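Local coordinates for protein tRNA(Ile2) 2-agmatinylcytidine synthetase TiaS (Archaeoglobus fulgidus, PDB 5XOB) that catalyses the ATP-dependent attachment of agmatine to the wobble cytidine of the isoleucine tRNA it modifies, forming 2-agmatinylcytidine and switching the codon read from AUG to AUA, at residues I37-I49 with A147-I161. Residues are numbered along the deposited sequence; the frame is centred on the assembly and turned at random.
Sequences IGFPRLIRLNPTI and AAVGAELEDFTLELI
R41 reaches from strand 35-44 to the C-terminal end of the helix that closes at G150, where it binds a carbonyl of the last turn (A148) and that of A151, the first residue beyond it. Its NH1 and NH2 share A151 O as their acceptor, at 3.0 and 2.9 Å, and this oxygen lies in the guanidinium plane; the NH2 bond follows a lone pair in the carbonyl plane. NH2 also donates to A148 O at 2.8 Å (N-H...O 157°), tilted from that carbonyl's plane, and S60 OG is a second partner of this oxygen. A bend at chi3 (-55°) turns the guanidinium edge onto both carbonyls, and the positive charge there probably suits the negative end of the helix dipole. With an alanine here, A151 O loses both guanidinium donors and A148 O one of its partners, and the chain leaving the helix would probably be less firmly fixed to the strand. The side chains of R41 and L153 run alongside and antiparallel, L153 CG 3.9 Å from R41 NH1.

Apolar contacts continue along the strand. I43 lays CG1 against A148 CA (3.7 Å), while its CD1 meets A151 CB at 4.0 Å and also touches L153 CD1. L45 brings CD2 to A147 CB at 3.7 Å. L42 CD1 reaches I161 CD1 and the carboxylate of E159.

Helix 141-150 of the FLD domain packs over one face of strand 35-44 of the TCKD domain, while strand 157-163 runs in the same mixed sheet, separated from it by strand 239-244; L42 spans that gap.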
ATOM      1  N   ILE A  37     -27.575  -3.837   2.196  1.00 82.49           N
ATOM      2  CA  ILE A  37     -27.250  -4.798   3.248  1.00 81.45           C
ATOM      3  C   ILE A  37     -25.762  -4.729   3.612  1.00 80.02           C
ATOM      4  O   ILE A  37     -24.888  -4.910   2.757  1.00 79.11           O
ATOM      5  CB  ILE A  37     -27.638  -6.235   2.832  1.00 80.21           C
ATOM      6  CG1 ILE A  37     -29.118  -6.280   2.439  1.00 80.94           C
ATOM      7  CG2 ILE A  37     -27.359  -7.220   3.966  1.00 79.39           C
ATOM      8  CD1 ILE A  37     -29.552  -7.583   1.806  1.00 84.10           C
ATOM      9  N   GLY A  38     -25.494  -4.462   4.889  1.00 79.51           N
ATOM     10  CA  GLY A  38     -24.130  -4.411   5.409  1.00 79.35           C
ATOM     11  C   GLY A  38     -23.421  -3.136   5.009  1.00 76.72           C
ATOM     12  O   GLY A  38     -24.067  -2.147   4.660  1.00 73.95           O
ATOM     13  N   PHE A  39     -22.093  -3.162   5.066  1.00 78.38           N
ATOM     14  CA  PHE A  39     -21.275  -2.054   4.575  1.00 78.71           C
ATOM     15  C   PHE A  39     -20.907  -2.271   3.107  1.00 72.36           C
ATOM     16  O   PHE A  39     -20.831  -3.413   2.640  1.00 68.28           O
ATOM     17  CB  PHE A  39     -20.003  -1.891   5.423  1.00 83.00           C
ATOM     18  CG  PHE A  39     -20.269  -1.405   6.822  1.00 89.44           C
ATOM     19  CD1 PHE A  39     -19.873  -2.154   7.923  1.00 92.28           C
ATOM     20  CD2 PHE A  39     -20.936  -0.199   7.040  1.00 90.84           C
ATOM     21  CE1 PHE A  39     -20.131  -1.709   9.212  1.00 92.69           C
ATOM     22  CE2 PHE A  39     -21.197   0.247   8.326  1.00 90.39           C
ATOM     23  CZ  PHE A  39     -20.793  -0.507   9.415  1.00 90.10           C
ATOM     24  N   PRO A  40     -20.684  -1.171   2.371  1.00 65.65           N
ATOM     25  CA  PRO A  40     -20.137  -1.314   1.038  1.00 63.25           C
ATOM     26  C   PRO A  40     -18.668  -1.678   1.159  1.00 62.43           C
ATOM     27  O   PRO A  40     -18.087  -1.562   2.243  1.00 60.30           O
ATOM     28  CB  PRO A  40     -20.291   0.084   0.451  1.00 62.98           C
ATOM     29  CG  PRO A  40     -20.121   0.976   1.631  1.00 65.19           C
ATOM     30  CD  PRO A  40     -20.721   0.240   2.798  1.00 65.36           C
ATOM     31  N   ARG A  41     -18.075  -2.108   0.055  1.00 61.74           N
ATOM     32  CA  ARG A  41     -16.693  -2.544   0.061  1.00 60.96           C
ATOM     33  C   ARG A  41     -15.899  -1.667  -0.892  1.00 60.46           C
ATOM     34  O   ARG A  41     -16.404  -1.277  -1.941  1.00 57.85           O
ATOM     35  CB  ARG A  41     -16.609  -4.020  -0.323  1.00 64.88           C
ATOM     36  CG  ARG A  41     -17.694  -4.868   0.343  1.00 69.54           C
ATOM     37  CD  ARG A  41     -17.350  -6.348   0.367  1.00 70.32           C
ATOM     38  NE  ARG A  41     -17.049  -6.841  -0.974  1.00 72.06           N
ATOM     39  CZ  ARG A  41     -16.327  -7.927  -1.249  1.00 72.47           C
ATOM     40  NH1 ARG A  41     -15.815  -8.671  -0.277  1.00 72.61           N
ATOM     41  NH2 ARG A  41     -16.107  -8.269  -2.513  1.00 73.38           N
ATOM     42  N   LEU A  42     -14.677  -1.325  -0.487  1.00 59.54           N
ATOM     43  CA  LEU A  42     -13.740  -0.571  -1.311  1.00 59.61           C
ATOM     44  C   LEU A  42     -12.540  -1.468  -1.617  1.00 60.87           C
ATOM     45  O   LEU A  42     -11.726  -1.756  -0.737  1.00 61.67           O
ATOM     46  CB  LEU A  42     -13.273   0.676  -0.569  1.00 60.16           C
ATOM     47  CG  LEU A  42     -12.587   1.796  -1.358  1.00 63.61           C
ATOM     48  CD1 LEU A  42     -11.699   2.593  -0.414  1.00 64.14           C
ATOM     49  CD2 LEU A  42     -11.768   1.324  -2.556  1.00 66.26           C
ATOM     50  N   ILE A  43     -12.432  -1.886  -2.876  1.00 61.56           N
ATOM     51  CA  ILE A  43     -11.438  -2.870  -3.318  1.00 60.66           C
ATOM     52  C   ILE A  43     -10.362  -2.220  -4.194  1.00 59.26           C
ATOM     53  O   ILE A  43     -10.627  -1.880  -5.339  1.00 55.35           O
ATOM     54  CB  ILE A  43     -12.128  -3.993  -4.131  1.00 61.09           C
ATOM     55  CG1 ILE A  43     -13.274  -4.633  -3.325  1.00 61.04           C
ATOM     56  CG2 ILE A  43     -11.123  -5.041  -4.589  1.00 62.99           C
ATOM     57  CD1 ILE A  43     -12.883  -5.262  -2.005  1.00 61.42           C
ATOM     58  N   ARG A  44      -9.154  -2.057  -3.655  1.00 61.89           N
ATOM     59  CA  ARG A  44      -8.011  -1.590  -4.454  1.00 66.93           C
ATOM     60  C   ARG A  44      -7.438  -2.706  -5.332  1.00 64.17           C
ATOM     61  O   ARG A  44      -7.264  -3.843  -4.886  1.00 59.73           O
ATOM     62  CB  ARG A  44      -6.894  -1.052  -3.561  1.00 71.56           C
ATOM     63  CG  ARG A  44      -7.277   0.159  -2.741  1.00 76.88           C
ATOM     64  CD  ARG A  44      -7.368   1.428  -3.578  1.00 84.34           C
ATOM     65  NE  ARG A  44      -7.746   2.566  -2.740  1.00 90.39           N
ATOM     66  CZ  ARG A  44      -8.033   3.789  -3.175  1.00 97.77           C
ATOM     67  NH1 ARG A  44      -8.003   4.078  -4.469  1.00100.49           N
ATOM     68  NH2 ARG A  44      -8.363   4.730  -2.293  1.00101.27           N
ATOM     69  N   LEU A  45      -7.113  -2.362  -6.573  1.00 65.53           N
ATOM     70  CA  LEU A  45      -6.638  -3.336  -7.548  1.00 64.59           C
ATOM     71  C   LEU A  45      -5.145  -3.162  -7.774  1.00 62.34           C
ATOM     72  O   LEU A  45      -4.499  -2.396  -7.057  1.00 65.11           O
ATOM     73  CB  LEU A  45      -7.411  -3.182  -8.854  1.00 65.31           C
ATOM     74  CG  LEU A  45      -8.929  -3.106  -8.682  1.00 67.45           C
ATOM     75  CD1 LEU A  45      -9.570  -2.835 -10.029  1.00 67.51           C
ATOM     76  CD2 LEU A  45      -9.502  -4.373  -8.060  1.00 67.49           C
ATOM     77  N   ASN A  46      -4.601  -3.893  -8.747  1.00 61.56           N
ATOM     78  CA  ASN A  46      -3.179  -3.818  -9.058  1.00 60.08           C
ATOM     79  C   ASN A  46      -2.722  -2.367  -9.034  1.00 59.17           C
ATOM     80  O   ASN A  46      -3.108  -1.580  -9.896  1.00 61.68           O
ATOM     81  CB  ASN A  46      -2.891  -4.444 -10.423  1.00 58.96           C
ATOM     82  CG  ASN A  46      -1.408  -4.632 -10.672  1.00 58.54           C
ATOM     83  OD1 ASN A  46      -0.578  -3.940 -10.093  1.00 59.15           O
ATOM     84  ND2 ASN A  46      -1.071  -5.579 -11.534  1.00 59.20           N
ATOM     85  N   PRO A  47      -1.908  -2.001  -8.040  1.00 59.36           N
ATOM     86  CA  PRO A  47      -1.516  -0.605  -7.890  1.00 62.87           C
ATOM     87  C   PRO A  47      -0.443  -0.141  -8.878  1.00 68.36           C
ATOM     88  O   PRO A  47      -0.007   1.005  -8.799  1.00 72.81           O
ATOM     89  CB  PRO A  47      -0.976  -0.557  -6.459  1.00 61.31           C
ATOM     90  CG  PRO A  47      -0.413  -1.912  -6.239  1.00 59.95           C
ATOM     91  CD  PRO A  47      -1.302  -2.853  -7.002  1.00 60.22           C
ATOM     92  N   THR A  48      -0.025  -1.008  -9.796  1.00 74.37           N
ATOM     93  CA  THR A  48       1.029  -0.665 -10.746  1.00 76.77           C
ATOM     94  C   THR A  48       0.496  -0.105 -12.067  1.00 81.60           C
ATOM     95  O   THR A  48       1.245   0.550 -12.797  1.00 88.71           O
ATOM     96  CB  THR A  48       1.927  -1.882 -11.056  1.00 76.01           C
ATOM     97  OG1 THR A  48       1.142  -2.944 -11.608  1.00 74.04           O
ATOM     98  CG2 THR A  48       2.623  -2.376  -9.801  1.00 74.77           C
ATOM     99  N   ILE A  49      -0.781  -0.344 -12.373  1.00 84.59           N
ATOM    100  CA  ILE A  49      -1.305  -0.025 -13.707  1.00 87.82           C
ATOM    101  C   ILE A  49      -1.345   1.492 -13.893  1.00 93.79           C
ATOM    102  O   ILE A  49      -1.790   2.214 -13.000  1.00 93.38           O
ATOM    103  CB  ILE A  49      -2.705  -0.629 -13.973  1.00 86.06           C
ATOM    104  CG1 ILE A  49      -2.759  -2.115 -13.598  1.00 84.51           C
ATOM    105  CG2 ILE A  49      -3.084  -0.478 -15.444  1.00 87.86           C
ATOM    106  CD1 ILE A  49      -1.734  -2.987 -14.297  1.00 86.10           C
ATOM    107  N   ALA A 147     -14.383  -6.997 -10.125  1.00 56.00           N
ATOM    108  CA  ALA A 147     -13.429  -7.282  -9.053  1.00 56.46           C
ATOM    109  C   ALA A 147     -13.954  -6.875  -7.678  1.00 56.04           C
ATOM    110  O   ALA A 147     -13.706  -7.563  -6.692  1.00 60.86           O
ATOM    111  CB  ALA A 147     -12.100  -6.605  -9.332  1.00 55.75           C
ATOM    112  N   ALA A 148     -14.679  -5.766  -7.604  1.00 56.02           N
ATOM    113  CA  ALA A 148     -15.256  -5.332  -6.335  1.00 56.87           C
ATOM    114  C   ALA A 148     -16.284  -6.343  -5.831  1.00 58.48           C
ATOM    115  O   ALA A 148     -16.478  -6.504  -4.628  1.00 57.97           O
ATOM    116  CB  ALA A 148     -15.889  -3.952  -6.472  1.00 56.90           C
ATOM    117  N   VAL A 149     -16.937  -7.023  -6.762  1.00 62.27           N
ATOM    118  CA  VAL A 149     -17.975  -8.000  -6.436  1.00 64.79           C
ATOM    119  C   VAL A 149     -17.373  -9.359  -6.056  1.00 64.72           C
ATOM    120  O   VAL A 149     -17.850 -10.008  -5.119  1.00 63.12           O
ATOM    121  CB  VAL A 149     -18.981  -8.136  -7.616  1.00 66.52           C
ATOM    122  CG1 VAL A 149     -19.925  -9.318  -7.436  1.00 66.53           C
ATOM    123  CG2 VAL A 149     -19.786  -6.853  -7.766  1.00 65.71           C
ATOM    124  N   GLY A 150     -16.331  -9.781  -6.772  1.00 64.70           N
ATOM    125  CA  GLY A 150     -15.735 -11.110  -6.566  1.00 64.69           C
ATOM    126  C   GLY A 150     -14.735 -11.240  -5.426  1.00 64.23           C
ATOM    127  O   GLY A 150     -14.539 -12.335  -4.885  1.00 68.59           O
ATOM    128  N   ALA A 151     -14.104 -10.133  -5.050  1.00 63.44           N
ATOM    129  CA  ALA A 151     -12.975 -10.171  -4.133  1.00 63.30           C
ATOM    130  C   ALA A 151     -13.339 -10.854  -2.824  1.00 68.48           C
ATOM    131  O   ALA A 151     -14.286 -10.438  -2.154  1.00 69.68           O
ATOM    132  CB  ALA A 151     -12.468  -8.765  -3.866  1.00 62.11           C
ATOM    133  N   GLU A 152     -12.596 -11.906  -2.471  1.00 74.60           N
ATOM    134  CA  GLU A 152     -12.705 -12.506  -1.144  1.00 78.41           C
ATOM    135  C   GLU A 152     -11.727 -11.830  -0.195  1.00 77.78           C
ATOM    136  O   GLU A 152     -10.540 -11.707  -0.505  1.00 78.30           O
ATOM    137  CB  GLU A 152     -12.425 -14.007  -1.169  1.00 87.80           C
ATOM    138  CG  GLU A 152     -12.291 -14.598   0.233  1.00 97.96           C
ATOM    139  CD  GLU A 152     -12.345 -16.112   0.268  1.00106.66           C
ATOM    140  OE1 GLU A 152     -11.565 -16.705   1.049  1.00113.11           O
ATOM    141  OE2 GLU A 152     -13.161 -16.710  -0.473  1.00111.72           O
ATOM    142  N   LEU A 153     -12.229 -11.416   0.967  1.00 74.99           N
ATOM    143  CA  LEU A 153     -11.421 -10.723   1.961  1.00 73.40           C
ATOM    144  C   LEU A 153     -11.211 -11.574   3.214  1.00 75.65           C
ATOM    145  O   LEU A 153     -12.054 -11.591   4.120  1.00 74.15           O
ATOM    146  CB  LEU A 153     -12.071  -9.388   2.330  1.00 73.05           C
ATOM    147  CG  LEU A 153     -12.272  -8.358   1.210  1.00 74.37           C
ATOM    148  CD1 LEU A 153     -12.664  -7.008   1.796  1.00 74.18           C
ATOM    149  CD2 LEU A 153     -11.033  -8.204   0.336  1.00 75.40           C
ATOM    150  N   GLU A 154     -10.081 -12.281   3.249  1.00 76.74           N
ATOM    151  CA  GLU A 154      -9.660 -13.037   4.432  1.00 83.14           C
ATOM    152  C   GLU A 154      -9.332 -12.056   5.551  1.00 78.66           C
ATOM    153  O   GLU A 154      -9.914 -12.088   6.636  1.00 79.90           O
ATOM    154  CB  GLU A 154      -8.428 -13.892   4.110  1.00 91.07           C
ATOM    155  CG  GLU A 154      -8.699 -15.070   3.178  1.00100.04           C
ATOM    156  CD  GLU A 154      -8.878 -16.393   3.911  1.00109.05           C
ATOM    157  OE1 GLU A 154      -8.461 -17.433   3.350  1.00116.83           O
ATOM    158  OE2 GLU A 154      -9.429 -16.400   5.037  1.00112.90           O
ATOM    159  N   ASP A 155      -8.381 -11.185   5.253  1.00 74.47           N
ATOM    160  CA  ASP A 155      -8.070 -10.046   6.083  1.00 72.26           C
ATOM    161  C   ASP A 155      -8.752  -8.849   5.429  1.00 69.75           C
ATOM    162  O   ASP A 155      -8.935  -8.813   4.212  1.00 63.67           O
ATOM    163  CB  ASP A 155      -6.551  -9.850   6.125  1.00 72.62           C
ATOM    164  CG  ASP A 155      -6.094  -8.969   7.267  1.00 73.69           C
ATOM    165  OD1 ASP A 155      -6.868  -8.733   8.229  1.00 74.74           O
ATOM    166  OD2 ASP A 155      -4.932  -8.508   7.196  1.00 69.25           O
ATOM    167  N   PHE A 156      -9.145  -7.881   6.244  1.00 68.53           N
ATOM    168  CA  PHE A 156      -9.710  -6.637   5.748  1.00 66.90           C
ATOM    169  C   PHE A 156      -9.450  -5.550   6.776  1.00 62.93           C
ATOM    170  O   PHE A 156      -9.145  -5.839   7.930  1.00 64.79           O
ATOM    171  CB  PHE A 156     -11.215  -6.788   5.511  1.00 69.67           C
ATOM    172  CG  PHE A 156     -11.984  -7.137   6.749  1.00 73.18           C
ATOM    173  CD1 PHE A 156     -12.131  -8.461   7.138  1.00 77.15           C
ATOM    174  CD2 PHE A 156     -12.542  -6.142   7.542  1.00 76.50           C
ATOM    175  CE1 PHE A 156     -12.830  -8.790   8.289  1.00 77.29           C
ATOM    176  CE2 PHE A 156     -13.241  -6.461   8.694  1.00 76.78           C
ATOM    177  CZ  PHE A 156     -13.386  -7.788   9.067  1.00 77.86           C
ATOM    178  N   THR A 157      -9.552  -4.303   6.350  1.00 59.73           N
ATOM    179  CA  THR A 157      -9.563  -3.186   7.279  1.00 61.30           C
ATOM    180  C   THR A 157     -10.738  -2.284   6.930  1.00 62.64           C
ATOM    181  O   THR A 157     -11.389  -2.465   5.893  1.00 64.27           O
ATOM    182  CB  THR A 157      -8.230  -2.410   7.268  1.00 59.11           C
ATOM    183  OG1 THR A 157      -7.966  -1.884   5.957  1.00 58.62           O
ATOM    184  CG2 THR A 157      -7.110  -3.325   7.683  1.00 58.17           C
ATOM    185  N   LEU A 158     -11.026  -1.337   7.812  1.00 61.16           N
ATOM    186  CA  LEU A 158     -12.129  -0.421   7.601  1.00 62.95           C
ATOM    187  C   LEU A 158     -11.576   0.953   7.286  1.00 60.71           C
ATOM    188  O   LEU A 158     -10.500   1.313   7.759  1.00 59.31           O
ATOM    189  CB  LEU A 158     -13.020  -0.356   8.847  1.00 64.87           C
ATOM    190  CG  LEU A 158     -13.600  -1.677   9.364  1.00 66.26           C
ATOM    191  CD1 LEU A 158     -14.345  -1.451  10.674  1.00 67.28           C
ATOM    192  CD2 LEU A 158     -14.513  -2.328   8.336  1.00 66.36           C
ATOM    193  N   GLU A 159     -12.300   1.703   6.461  1.00 62.80           N
ATOM    194  CA  GLU A 159     -12.016   3.117   6.287  1.00 66.55           C
ATOM    195  C   GLU A 159     -13.290   3.944   6.349  1.00 63.63           C
ATOM    196  O   GLU A 159     -14.277   3.658   5.670  1.00 59.26           O
ATOM    197  CB  GLU A 159     -11.257   3.419   4.988  1.00 71.73           C
ATOM    198  CG  GLU A 159     -10.372   4.660   5.141  1.00 76.88           C
ATOM    199  CD  GLU A 159      -9.677   5.102   3.864  1.00 81.32           C
ATOM    200  OE1 GLU A 159      -9.769   4.384   2.847  1.00 83.74           O
ATOM    201  OE2 GLU A 159      -9.028   6.175   3.884  1.00 83.36           O
ATOM    202  N   LEU A 160     -13.251   4.971   7.187  1.00 62.58           N
ATOM    203  CA  LEU A 160     -14.333   5.912   7.264  1.00 63.05           C
ATOM    204  C   LEU A 160     -13.949   7.051   6.364  1.00 63.68           C
ATOM    205  O   LEU A 160     -12.919   7.699   6.555  1.00 62.63           O
ATOM    206  CB  LEU A 160     -14.540   6.391   8.687  1.00 64.82           C
ATOM    207  CG  LEU A 160     -15.695   7.367   8.870  1.00 66.71           C
ATOM    208  CD1 LEU A 160     -16.323   7.155  10.234  1.00 70.58           C
ATOM    209  CD2 LEU A 160     -15.189   8.792   8.719  1.00 67.90           C
ATOM    210  N   ILE A 161     -14.787   7.280   5.367  1.00 64.70           N
ATOM    211  CA  ILE A 161     -14.528   8.307   4.399  1.00 63.22           C
ATOM    212  C   ILE A 161     -15.554   9.398   4.596  1.00 64.41           C
ATOM    213  O   ILE A 161     -16.762   9.139   4.597  1.00 62.47           O
ATOM    214  CB  ILE A 161     -14.586   7.761   2.967  1.00 61.89           C
ATOM    215  CG1 ILE A 161     -13.585   6.610   2.825  1.00 62.34           C
ATOM    216  CG2 ILE A 161     -14.267   8.874   1.978  1.00 62.85           C
ATOM    217  CD1 ILE A 161     -13.570   5.944   1.470  1.00 61.23           C
TER